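Local structure of putative alpha-L-fucosidase (Bacteroides thetaiotaomicron VPI-5482, 3GZA) at residues 273-278 with 327-332; 297-302 with 334-339; 292-295 with 301-304; 271-274 with 280-283; 24-29 with 62-67. The protein probably acts as an alpha-L-fucosidase of glycosyl hydrolase family 29, removing terminal L-fucose from glycans. All coordinates share one frame; numbering follows the deposited sequence.

Contact 1 of 5, residues 273-278 with 327-332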
# COMPACT_ATOMS: atom_id res chain seq x y z
N PRO A 273 2.98 20.49 -22.23
CA PRO A 273 2.50 19.23 -22.81
C PRO A 273 2.52 19.37 -24.33
O PRO A 273 2.36 20.48 -24.85
CB PRO A 273 1.04 19.16 -22.37
CG PRO A 273 0.70 20.37 -21.77
CD PRO A 273 1.91 21.22 -21.51
N LEU A 274 2.76 18.27 -25.04
CA LEU A 274 2.57 18.27 -26.49
C LEU A 274 1.08 18.45 -26.83
O LEU A 274 0.73 19.12 -27.79
CB LEU A 274 3.10 16.97 -27.08
CG LEU A 274 2.88 16.76 -28.56
CD1 LEU A 274 3.54 17.89 -29.42
CD2 LEU A 274 3.36 15.35 -29.00
N ARG A 275 0.21 17.84 -26.01
CA ARG A 275 -1.21 17.88 -26.20
C ARG A 275 -1.80 19.12 -25.53
O ARG A 275 -2.51 19.06 -24.49
CB ARG A 275 -1.83 16.61 -25.67
CG ARG A 275 -1.49 15.42 -26.56
CD ARG A 275 -2.00 14.08 -26.02
NE ARG A 275 -1.90 13.07 -27.08
CZ ARG A 275 -2.76 12.06 -27.27
NH1 ARG A 275 -3.75 11.83 -26.43
NH2 ARG A 275 -2.61 11.26 -28.32
N GLY A 276 -1.51 20.26 -26.15
CA GLY A 276 -1.91 21.56 -25.62
C GLY A 276 -2.74 22.42 -26.55
O GLY A 276 -2.94 23.59 -26.26
N ALA A 277 -3.24 21.88 -27.66
CA ALA A 277 -4.03 22.61 -28.59
C ALA A 277 -5.53 22.50 -28.30
O ALA A 277 -5.96 21.68 -27.51
CB ALA A 277 -3.75 22.10 -30.06
N ASN A 278 -6.28 23.39 -28.94
CA ASN A 278 -7.72 23.40 -28.96
C ASN A 278 -8.34 23.50 -27.58
O ASN A 278 -9.43 23.00 -27.34
CB ASN A 278 -8.21 22.12 -29.67
CG ASN A 278 -7.63 22.00 -31.09
OD1 ASN A 278 -7.55 22.97 -31.82
ND2 ASN A 278 -7.22 20.78 -31.48
N ALA A 327 0.65 7.23 -32.61
CA ALA A 327 1.26 7.48 -33.90
C ALA A 327 1.29 8.94 -34.30
O ALA A 327 2.26 9.42 -34.88
CB ALA A 327 0.49 6.65 -34.96
N GLY A 328 0.18 9.64 -34.08
CA GLY A 328 0.10 11.04 -34.45
C GLY A 328 1.09 11.92 -33.70
O GLY A 328 1.70 12.81 -34.27
N ASP A 329 1.19 11.65 -32.41
CA ASP A 329 2.14 12.34 -31.56
C ASP A 329 3.57 12.13 -32.06
O ASP A 329 4.36 13.04 -32.18
CB ASP A 329 2.00 11.85 -30.14
CG ASP A 329 0.63 12.14 -29.54
OD1 ASP A 329 -0.41 11.76 -30.14
OD2 ASP A 329 0.65 12.75 -28.43
N ALA A 330 3.91 10.87 -32.31
CA ALA A 330 5.25 10.51 -32.81
C ALA A 330 5.56 11.19 -34.14
O ALA A 330 6.69 11.67 -34.37
CB ALA A 330 5.34 8.98 -32.97
N GLN A 331 4.57 11.26 -35.01
CA GLN A 331 4.79 11.90 -36.31
C GLN A 331 5.06 13.39 -36.09
O GLN A 331 5.92 13.94 -36.73
CB GLN A 331 3.63 11.65 -37.24
CG GLN A 331 3.65 12.40 -38.55
CD GLN A 331 4.88 12.10 -39.40
OE1 GLN A 331 5.47 11.01 -39.34
NE2 GLN A 331 5.26 13.08 -40.21
N ARG A 332 4.27 14.04 -35.24
CA ARG A 332 4.45 15.48 -34.98
C ARG A 332 5.82 15.78 -34.39
O ARG A 332 6.43 16.81 -34.69
CB ARG A 332 3.37 16.00 -34.02
CG ARG A 332 3.42 17.48 -33.73
CD ARG A 332 3.35 18.37 -35.02
NE ARG A 332 2.42 17.91 -36.07
CZ ARG A 332 1.10 18.06 -36.04
NH1 ARG A 332 0.49 18.61 -35.00
NH2 ARG A 332 0.36 17.58 -37.02
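Arg275 grips the Asp329 carboxylate side-on, with one nitrogen for each oxygen. Arg275 NH2 lies 2.9 Å from Asp329 OD1, and this bond is nearly straight at 178°. OD1 sits in the guanidinium plane, but it is met on its syn side, somewhat out of the carboxylate plane. Arg275 NE donates to the syn lone pair of Asp329 OD2, also at 2.9 Å, and this oxygen is tilted from the guanidinium plane. The two flat groups are thus twisted by 36° and are not coplanar. The arginine chain is extended from CG to NE, which carries its end to the helix.

The salt bridge ties the loop after strand 264-273 to the first turns of helix 327-344, within a domain of the TIM-barrel clan. Arg275 is also the centre of an inverse gamma turn in that loop. A leucine at Arg275 would probably leave the buried carboxylate of Asp329 without its charged mate and free to turn.

Beside the salt bridge, Leu274 CD2 packs 3.9 Å from Asp329 CB. The other methyl of Leu274, CD1, reaches Arg332 CG at 4.3 Å, a looser contact. The polar end of Arg332 serves Glu335 and the carbonyl of Tyr294. Leu299 of helix 296-304 touches both Leu274 and Arg332.

Contact 2 of 5, residues 297-302 with 334-339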
# COMPACT_ATOMS: atom_id res chain seq x y z
N ASN A 297 3.79 24.55 -36.43
CA ASN A 297 4.10 25.98 -36.42
C ASN A 297 4.11 26.52 -34.98
O ASN A 297 5.00 27.30 -34.60
CB ASN A 297 3.18 26.80 -37.32
N THR A 298 3.17 26.07 -34.16
CA THR A 298 3.18 26.46 -32.74
C THR A 298 4.38 25.92 -31.98
O THR A 298 5.01 26.67 -31.20
CB THR A 298 1.86 26.03 -32.09
OG1 THR A 298 0.79 26.57 -32.86
CG2 THR A 298 1.78 26.60 -30.67
N LEU A 299 4.75 24.67 -32.23
CA LEU A 299 5.93 24.09 -31.61
C LEU A 299 7.21 24.84 -31.98
O LEU A 299 8.11 24.98 -31.15
CB LEU A 299 6.06 22.61 -32.01
CG LEU A 299 5.01 21.67 -31.41
CD1 LEU A 299 5.10 20.27 -32.03
CD2 LEU A 299 5.13 21.67 -29.84
N MSE A 300 7.31 25.30 -33.22
CA MSE A 300 8.47 26.06 -33.66
C MSE A 300 8.52 27.42 -32.98
O MSE A 300 9.60 27.87 -32.61
CB MSE A 300 8.52 26.18 -35.16
CG MSE A 300 8.72 24.85 -35.83
SE MSE A 300 10.24 23.78 -35.20
CE MSE A 300 11.68 25.14 -35.46
N ASP A 301 7.37 28.07 -32.82
CA ASP A 301 7.28 29.35 -32.10
C ASP A 301 7.80 29.10 -30.67
O ASP A 301 8.64 29.86 -30.14
CB ASP A 301 5.80 29.79 -32.09
CG ASP A 301 5.52 31.11 -31.33
OD1 ASP A 301 6.22 32.12 -31.55
OD2 ASP A 301 4.52 31.15 -30.53
N LYS A 302 7.37 28.00 -30.04
CA LYS A 302 7.81 27.71 -28.68
C LYS A 302 9.30 27.43 -28.62
O LYS A 302 9.99 27.91 -27.70
CB LYS A 302 6.99 26.59 -28.06
CG LYS A 302 5.52 26.97 -27.87
CD LYS A 302 4.72 25.84 -27.29
CE LYS A 302 3.23 26.24 -27.21
NZ LYS A 302 3.03 27.61 -26.64
N LYS A 334 8.52 13.99 -34.89
CA LYS A 334 9.48 13.85 -35.97
C LYS A 334 9.48 15.12 -36.81
O LYS A 334 10.54 15.65 -37.20
CB LYS A 334 9.16 12.64 -36.82
CG LYS A 334 10.08 12.51 -38.04
CD LYS A 334 9.56 11.40 -38.91
CE LYS A 334 10.46 11.11 -40.09
NZ LYS A 334 10.42 12.20 -41.09
N GLU A 335 8.29 15.62 -37.13
CA GLU A 335 8.18 16.85 -37.90
C GLU A 335 8.92 18.02 -37.20
O GLU A 335 9.55 18.85 -37.88
CB GLU A 335 6.72 17.22 -38.14
CG GLU A 335 5.96 16.27 -39.07
CD GLU A 335 4.48 16.47 -39.08
OE1 GLU A 335 3.97 17.36 -38.37
OE2 GLU A 335 3.81 15.69 -39.83
N MSE A 336 8.81 18.11 -35.88
CA MSE A 336 9.49 19.17 -35.09
C MSE A 336 11.01 19.08 -35.22
O MSE A 336 11.68 20.06 -35.54
CB MSE A 336 9.09 19.09 -33.64
CG MSE A 336 9.63 20.22 -32.83
SE MSE A 336 9.14 20.12 -31.01
CE MSE A 336 9.81 21.76 -30.37
N GLY A 337 11.56 17.89 -35.03
CA GLY A 337 12.98 17.68 -35.17
C GLY A 337 13.44 17.96 -36.58
O GLY A 337 14.48 18.59 -36.78
N ASP A 338 12.67 17.49 -37.57
CA ASP A 338 13.03 17.74 -38.97
C ASP A 338 13.06 19.24 -39.32
O ASP A 338 13.93 19.70 -40.09
CB ASP A 338 12.03 17.04 -39.90
CG ASP A 338 12.16 15.53 -39.90
OD1 ASP A 338 13.14 14.98 -39.32
OD2 ASP A 338 11.24 14.90 -40.46
N GLU A 339 12.14 20.01 -38.71
CA GLU A 339 12.00 21.40 -39.00
C GLU A 339 13.10 22.20 -38.27
O GLU A 339 13.64 23.16 -38.82
CB GLU A 339 10.60 21.88 -38.72
CG GLU A 339 10.39 23.34 -38.99
CD GLU A 339 10.53 23.75 -40.44
OE1 GLU A 339 10.59 22.89 -41.33
OE2 GLU A 339 10.59 24.97 -40.69
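Leu299 and Met336 form the more deeply buried half of this helix-helix contact. Both methionines here are modelled as selenomethionine. Met336 is fully extended, with CG anti to the backbone N (chi1 -174°), so its end reaches Leu299 on the other helix. It meets the leucine at about a right angle. Its SE lies 4.1 Å from Leu299 CB and also comes near CD1. The terminal methyl goes further, with Met336 CE 3.7 Å from the carbonyl oxygen of Leu299. Met336 also touches Leu313 and Leu315 of strand 312-317, which places this half on the barrel side.

Met300 makes the other half and has a different shape. The bends at chi2 and chi3 bring its SE against Glu339. Met300 SE rests 3.8 Å from Glu339 CG, while Met336 O is 4.0 Å from the same selenium. Only the aliphatic part of Glu339 takes part. Its carboxylate is paired with Arg342 and Arg343, and the residue is partly exposed, so the solvent side of the contact begins here. Further out, Lys334 NZ and Asp338 OD2 form a salt bridge of 2.9 Å along their own helix, on exposed residues that do not reach the other segment.

No hydrogen bond joins the two helices. The axes of the segments approach to 10.0 Å and cross at -53°. The contact rests on apolar packing, with the aliphatic part of Glu339 joining in, as between neighbouring helices of the outer layer of a TIM-barrel fold.

Contact 3 of 5, residues 292-295 with 301-304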
# COMPACT_ATOMS: atom_id res chain seq x y z
N ASN A 292 -5.41 17.02 -30.48
CA ASN A 292 -5.10 18.14 -29.62
C ASN A 292 -3.61 18.32 -29.42
O ASN A 292 -3.18 19.09 -28.61
CB ASN A 292 -5.87 18.02 -28.33
CG ASN A 292 -7.37 18.06 -28.59
OD1 ASN A 292 -7.83 18.75 -29.49
ND2 ASN A 292 -8.14 17.33 -27.80
N ILE A 293 -2.84 17.60 -30.23
CA ILE A 293 -1.40 17.83 -30.29
C ILE A 293 -1.12 19.20 -30.93
O ILE A 293 -1.84 19.63 -31.81
CB ILE A 293 -0.63 16.74 -31.10
CG1 ILE A 293 -1.19 16.57 -32.48
CG2 ILE A 293 -0.67 15.42 -30.31
CD1 ILE A 293 -0.43 15.53 -33.37
N TYR A 294 -0.13 19.93 -30.42
CA TYR A 294 0.19 21.22 -31.01
C TYR A 294 0.62 21.12 -32.46
O TYR A 294 1.38 20.22 -32.80
CB TYR A 294 1.32 21.92 -30.24
CG TYR A 294 0.89 22.74 -29.01
CD1 TYR A 294 0.01 23.76 -29.15
CD2 TYR A 294 1.39 22.45 -27.77
CE1 TYR A 294 -0.40 24.52 -28.07
CE2 TYR A 294 1.02 23.20 -26.68
CZ TYR A 294 0.14 24.23 -26.83
OH TYR A 294 -0.25 25.05 -25.74
N PRO A 295 0.13 22.01 -33.32
CA PRO A 295 0.67 22.10 -34.66
C PRO A 295 2.17 22.37 -34.69
O PRO A 295 2.73 22.99 -33.75
CB PRO A 295 -0.08 23.30 -35.26
CG PRO A 295 -1.30 23.34 -34.52
CD PRO A 295 -1.06 22.89 -33.17
N ASP A 301 7.37 28.07 -32.82
CA ASP A 301 7.28 29.35 -32.10
C ASP A 301 7.80 29.10 -30.67
O ASP A 301 8.64 29.86 -30.14
CB ASP A 301 5.80 29.79 -32.09
CG ASP A 301 5.52 31.11 -31.33
OD1 ASP A 301 6.22 32.12 -31.55
OD2 ASP A 301 4.52 31.15 -30.53
N LYS A 302 7.37 28.00 -30.04
CA LYS A 302 7.81 27.71 -28.68
C LYS A 302 9.30 27.43 -28.62
O LYS A 302 9.99 27.91 -27.70
CB LYS A 302 6.99 26.59 -28.06
CG LYS A 302 5.52 26.97 -27.87
CD LYS A 302 4.72 25.84 -27.29
CE LYS A 302 3.23 26.24 -27.21
NZ LYS A 302 3.03 27.61 -26.64
N TYR A 303 9.80 26.64 -29.55
CA TYR A 303 11.25 26.36 -29.62
C TYR A 303 12.06 27.66 -29.65
O TYR A 303 13.04 27.83 -28.88
CB TYR A 303 11.53 25.53 -30.90
CG TYR A 303 13.01 25.20 -31.11
CD1 TYR A 303 13.59 24.14 -30.45
CD2 TYR A 303 13.78 25.94 -31.97
CE1 TYR A 303 14.93 23.84 -30.61
CE2 TYR A 303 15.10 25.64 -32.16
CZ TYR A 303 15.66 24.60 -31.48
OH TYR A 303 17.01 24.30 -31.66
N GLU A 304 11.66 28.59 -30.50
CA GLU A 304 12.42 29.85 -30.64
C GLU A 304 12.32 30.72 -29.38
O GLU A 304 13.21 31.52 -29.10
CB GLU A 304 11.95 30.63 -31.89
CG GLU A 304 12.31 29.90 -33.17
CD GLU A 304 11.98 30.65 -34.42
OE1 GLU A 304 11.61 31.84 -34.36
OE2 GLU A 304 12.13 30.05 -35.50
O HOH W 1 0.23 27.74 -26.49
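Lys302 NZ is held by a water and by the carbonyl oxygen of Thr224. The water accepts from Lys302 NZ at 2.8 Å and lies equally close, at 2.8 Å, to Tyr294 OH. It therefore bridges the ammonium and the phenol, which do not bond directly.

The direct touch is a CH-pi contact. Lys302 CE sits over one face of the Tyr294 ring, 3.9 Å from its centroid and 21° off the ring normal. It is displaced toward the hydroxyl end of the ring, and its nearest atom there is Tyr294 CZ at 3.7 Å. The lysine chain crosses the tyrosine at about a right angle. It runs extended as far as CE, and the last torsion (chi4 -46°) then turns NZ aside to the water. The nearby positive charge probably polarises the hydrogens on CE and strengthens their attraction to the ring.

Tyr294 stands just ahead of Pro295, the N-cap residue of helix 296-304, so the contact folds the approach to that helix against Lys302 in its second turn. The tyrosine backbone is hydrogen-bonded to Leu274, just past strand 264-273. Ile293, beside Tyr294, packs on Asp329 and Arg332 of helix 327-344.

Contact 4 of 5, residues 271-274 with 280-283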
# COMPACT_ATOMS: atom_id res chain seq x y z
N ASP A 271 8.55 24.35 -20.19
CA ASP A 271 7.89 23.08 -20.38
C ASP A 271 6.48 23.26 -20.92
O ASP A 271 5.88 24.33 -20.73
CB ASP A 271 7.92 22.16 -19.14
CG ASP A 271 7.13 22.65 -17.93
OD1 ASP A 271 6.63 23.78 -17.85
OD2 ASP A 271 7.04 21.83 -16.96
N THR A 272 6.00 22.21 -21.57
CA THR A 272 4.64 22.21 -22.09
C THR A 272 4.24 20.80 -22.45
O THR A 272 5.04 20.02 -22.89
CB THR A 272 4.50 23.08 -23.36
OG1 THR A 272 3.14 23.05 -23.85
CG2 THR A 272 5.45 22.64 -24.51
N PRO A 273 2.98 20.49 -22.23
CA PRO A 273 2.50 19.23 -22.81
C PRO A 273 2.52 19.37 -24.33
O PRO A 273 2.36 20.48 -24.85
CB PRO A 273 1.04 19.16 -22.37
CG PRO A 273 0.70 20.37 -21.77
CD PRO A 273 1.91 21.22 -21.51
N LEU A 274 2.76 18.27 -25.04
CA LEU A 274 2.57 18.27 -26.49
C LEU A 274 1.08 18.45 -26.83
O LEU A 274 0.73 19.12 -27.79
CB LEU A 274 3.10 16.97 -27.08
CG LEU A 274 2.88 16.76 -28.56
CD1 LEU A 274 3.54 17.89 -29.42
CD2 LEU A 274 3.36 15.35 -29.00
N ARG A 280 -7.05 22.39 -24.74
CA ARG A 280 -6.57 21.35 -23.85
C ARG A 280 -5.14 21.65 -23.37
O ARG A 280 -4.48 22.55 -23.87
CB ARG A 280 -6.61 19.99 -24.54
CG ARG A 280 -7.99 19.64 -25.03
CD ARG A 280 -8.89 19.11 -23.93
NE ARG A 280 -8.53 17.76 -23.51
CZ ARG A 280 -8.83 17.21 -22.33
NH1 ARG A 280 -9.41 17.90 -21.36
NH2 ARG A 280 -8.44 15.99 -22.08
N HIS A 281 -4.71 20.92 -22.36
CA HIS A 281 -3.37 21.10 -21.77
C HIS A 281 -3.11 19.84 -20.96
O HIS A 281 -3.22 19.85 -19.70
CB HIS A 281 -3.37 22.38 -20.91
CG HIS A 281 -2.03 22.79 -20.38
ND1 HIS A 281 -1.16 23.57 -21.11
CD2 HIS A 281 -1.41 22.49 -19.22
CE1 HIS A 281 -0.05 23.74 -20.40
NE2 HIS A 281 -0.18 23.10 -19.25
N GLU A 282 -2.76 18.76 -21.66
CA GLU A 282 -2.78 17.44 -21.07
C GLU A 282 -1.41 16.79 -20.91
O GLU A 282 -0.79 16.46 -21.89
CB GLU A 282 -3.66 16.52 -21.90
CG GLU A 282 -5.01 17.13 -22.20
CD GLU A 282 -5.75 17.72 -20.99
OE1 GLU A 282 -6.02 17.01 -19.98
OE2 GLU A 282 -6.19 18.90 -21.08
N TRP A 283 -1.00 16.59 -19.65
CA TRP A 283 0.26 15.93 -19.36
C TRP A 283 0.11 14.40 -19.45
O TRP A 283 1.10 13.69 -19.58
CB TRP A 283 0.77 16.33 -17.99
CG TRP A 283 1.24 17.73 -17.90
CD1 TRP A 283 0.56 18.77 -17.39
CD2 TRP A 283 2.50 18.26 -18.38
NE1 TRP A 283 1.32 19.92 -17.48
CE2 TRP A 283 2.50 19.64 -18.10
CE3 TRP A 283 3.63 17.69 -18.96
CZ2 TRP A 283 3.59 20.47 -18.38
CZ3 TRP A 283 4.67 18.52 -19.31
CH2 TRP A 283 4.68 19.88 -18.97
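Pro273 is packed against the faces of two aromatic rings, His281 and Trp283. Its CG stands almost centrally over the imidazole of His281, 3.6 Å from the centroid and 6° off the ring normal. The closest pair is Pro273 CD with His281 CE1, at 3.4 Å. CD also lies over the six-membered ring of Trp283, 3.9 Å from its centroid and 23° off the normal, shifted toward the rim. Both contacts are CH-pi. Pro273 CB touches the backbone between the two rings, 3.3 Å from Glu282 O.

A trans first torsion in His281 (chi1 -173°) brings the ring back to the proline. The far end of the indole reaches Asp271, with Trp283 CH2 3.7 Å from Asp271 OD2. The carboxylate is inclined to the indole plane, and the approach is oblique. Asp271 OD1 is hydrogen-bonded to Trp219 NE1.

Glu223 OE1 is hydrogen-bonded to both His281 NE2 and Trp283 NE1, which probably helps to fix the two rings. A serine at His281 would probably uncover one side of the proline ring and cost Glu223 one of these bonds. His281 N donates almost straight to Glu282 OE2, at 2.8 Å.

The C-terminal ends of the strands usually carry the active site in TIM barrels, consistent with a bound ethanediol near Trp283 and a buffer molecule near His281. Strand 264-273 belongs to the barrel sheet and pairs with strand 312-317 through Thr272. The loop after it folds back over the strand end, where the Trp283 ring meets His27, which follows strand 22-26.

Contact 5 of 5, residues 24-29 with 62-67. With EDO (1,2-ethanediol), chain D.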
# COMPACT_ATOMS: atom_id res chain seq x y z
N ALA A 24 12.31 15.35 -22.83
CA ALA A 24 10.93 14.94 -22.71
C ALA A 24 10.63 14.38 -21.33
O ALA A 24 11.49 13.75 -20.70
CB ALA A 24 10.60 13.85 -23.75
N VAL A 25 9.42 14.60 -20.86
CA VAL A 25 8.91 13.98 -19.63
C VAL A 25 7.67 13.12 -20.06
O VAL A 25 6.80 13.55 -20.83
CB VAL A 25 8.58 14.96 -18.49
CG1 VAL A 25 7.46 15.93 -18.90
CG2 VAL A 25 8.26 14.17 -17.19
N PHE A 26 7.62 11.88 -19.59
CA PHE A 26 6.58 10.94 -19.85
C PHE A 26 5.80 10.72 -18.56
O PHE A 26 6.39 10.23 -17.59
CB PHE A 26 7.15 9.58 -20.32
CG PHE A 26 7.90 9.63 -21.62
CD1 PHE A 26 9.23 10.04 -21.65
CD2 PHE A 26 7.26 9.35 -22.81
CE1 PHE A 26 9.90 10.11 -22.90
CE2 PHE A 26 7.93 9.38 -23.99
CZ PHE A 26 9.26 9.78 -24.03
N HIS A 27 4.54 11.15 -18.54
CA HIS A 27 3.64 10.93 -17.42
C HIS A 27 2.84 9.65 -17.63
O HIS A 27 2.26 9.45 -18.70
CB HIS A 27 2.68 12.11 -17.23
CG HIS A 27 3.32 13.34 -16.66
ND1 HIS A 27 4.15 14.18 -17.38
CD2 HIS A 27 3.24 13.86 -15.43
CE1 HIS A 27 4.55 15.17 -16.60
NE2 HIS A 27 4.00 15.00 -15.40
N TYR A 28 2.81 8.77 -16.63
CA TYR A 28 2.10 7.52 -16.71
C TYR A 28 1.72 7.12 -15.29
O TYR A 28 2.58 7.17 -14.40
CB TYR A 28 3.01 6.50 -17.38
CG TYR A 28 2.37 5.40 -18.21
CD1 TYR A 28 1.45 5.73 -19.17
CD2 TYR A 28 2.78 4.09 -18.07
CE1 TYR A 28 0.93 4.77 -19.99
CE2 TYR A 28 2.25 3.12 -18.88
CZ TYR A 28 1.37 3.48 -19.85
OH TYR A 28 0.86 2.54 -20.72
N ASP A 29 0.47 6.83 -15.06
CA ASP A 29 -0.03 6.40 -13.77
C ASP A 29 -1.31 5.63 -14.02
O ASP A 29 -1.77 5.52 -15.16
CB ASP A 29 -0.19 7.64 -12.85
CG ASP A 29 -0.25 7.31 -11.35
OD1 ASP A 29 -0.55 6.13 -10.96
OD2 ASP A 29 -0.02 8.27 -10.56
N ASP A 62 11.28 1.48 -25.90
CA ASP A 62 12.17 1.87 -27.00
C ASP A 62 11.39 2.84 -27.89
O ASP A 62 11.97 3.77 -28.41
CB ASP A 62 12.65 0.70 -27.84
CG ASP A 62 13.73 -0.15 -27.18
OD1 ASP A 62 14.28 0.26 -26.15
OD2 ASP A 62 14.01 -1.26 -27.77
N GLN A 63 10.10 2.53 -28.16
CA GLN A 63 9.26 3.36 -29.05
C GLN A 63 9.07 4.76 -28.47
O GLN A 63 9.09 5.77 -29.21
CB GLN A 63 7.94 2.63 -29.38
CG GLN A 63 7.04 3.32 -30.39
CD GLN A 63 6.04 4.26 -29.79
OE1 GLN A 63 5.92 4.35 -28.57
NE2 GLN A 63 5.31 4.99 -30.66
N TRP A 64 8.93 4.82 -27.15
CA TRP A 64 8.81 6.13 -26.47
C TRP A 64 10.07 7.00 -26.68
O TRP A 64 9.99 8.16 -27.05
CB TRP A 64 8.70 5.91 -24.97
CG TRP A 64 7.52 5.18 -24.45
CD1 TRP A 64 6.63 4.41 -25.16
CD2 TRP A 64 7.19 5.01 -23.09
NE1 TRP A 64 5.72 3.84 -24.28
CE2 TRP A 64 6.07 4.17 -23.01
CE3 TRP A 64 7.72 5.54 -21.91
CZ2 TRP A 64 5.45 3.84 -21.78
CZ3 TRP A 64 7.12 5.20 -20.69
CH2 TRP A 64 6.00 4.36 -20.65
N VAL A 65 11.23 6.39 -26.45
CA VAL A 65 12.48 7.07 -26.54
C VAL A 65 12.77 7.47 -27.97
O VAL A 65 13.22 8.58 -28.24
CB VAL A 65 13.61 6.24 -25.90
CG1 VAL A 65 14.99 6.88 -26.14
CG2 VAL A 65 13.34 6.10 -24.40
N GLN A 66 12.50 6.61 -28.93
CA GLN A 66 12.74 6.99 -30.31
C GLN A 66 11.84 8.12 -30.73
O GLN A 66 12.25 8.96 -31.52
CB GLN A 66 12.47 5.80 -31.24
CG GLN A 66 13.55 4.75 -31.14
CD GLN A 66 13.23 3.52 -31.94
OE1 GLN A 66 12.31 2.74 -31.59
NE2 GLN A 66 13.97 3.33 -33.01
N ALA A 67 10.62 8.13 -30.23
CA ALA A 67 9.68 9.19 -30.59
C ALA A 67 10.20 10.55 -30.10
O ALA A 67 10.21 11.51 -30.85
CB ALA A 67 8.29 8.94 -30.01
C1 EDO D . 3.65 18.16 -14.79
O1 EDO D . 3.99 17.20 -13.78
C2 EDO D . 4.92 18.89 -15.07
O2 EDO D . 5.19 19.73 -13.96
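Trp64 packs against Phe26 and Tyr28, and the three form an aromatic cluster. The edge of the indole points at one face of the Tyr28 ring in a T-shaped pair, with planes at 75°. Trp64 CH2 is the touching atom, 4.1 Å from Tyr28 CD2. Phe26 meets the tryptophan differently. Its ring is nearly parallel to the six-membered ring of Trp64, with planes at 21°, but slid so far that they barely overlap. It packs instead beside the start of the side chain, with Phe26 CE2 3.7 Å from Trp64 CB. Phe26 CZ reaches Trp64 O at 3.5 Å. With chi1 at -64°, Trp64 turns CG away from its carbonyl carbon, which sends the indole from the helix to the strand end.

Polar bonds outside the segments fix the rings. Trp64 NE1 donates to Gly323 O, and Tyr28 OH is hydrogen-bonded to Asp320 O, both in the loop after strand 312-317.

His27 lies between the two aromatics in sequence but faces away from the helix. Its NE2 is hydrogen-bonded to O1 of an ethanediol at 2.7 Å, either atom possibly being the donor. The ethanediol is probably from the crystallisation liquor.

Strand 22-26 pairs in parallel with strands 75-79 and 312-317 of the barrel sheet. Helix 61-69 lies on the connection from 22-26 to 75-79, a beta-alpha-beta crossover, and Trp64 also touches Leu78.

From the N terminus, contact 5 closes first, joining strand 22-26 to helix 61-69, well before the others open. The remaining four fall between residues 271 and 339. Contact 4 closes a short loop at the end of strand 264-273. Contact 1 starts from the same stretch and closes a longer loop onto helix 327-344. Contact 3 is nested inside that loop, while contact 2 crosses contact 1 and joins helix 296-304 to helix 327-344. Contacts 2 and 3 share residues 301-302 on helix 296-304. Contact 4 reaches contact 5 through Trp283 and His27, which joins the loop after strand 264-273 to the end of strand 22-26.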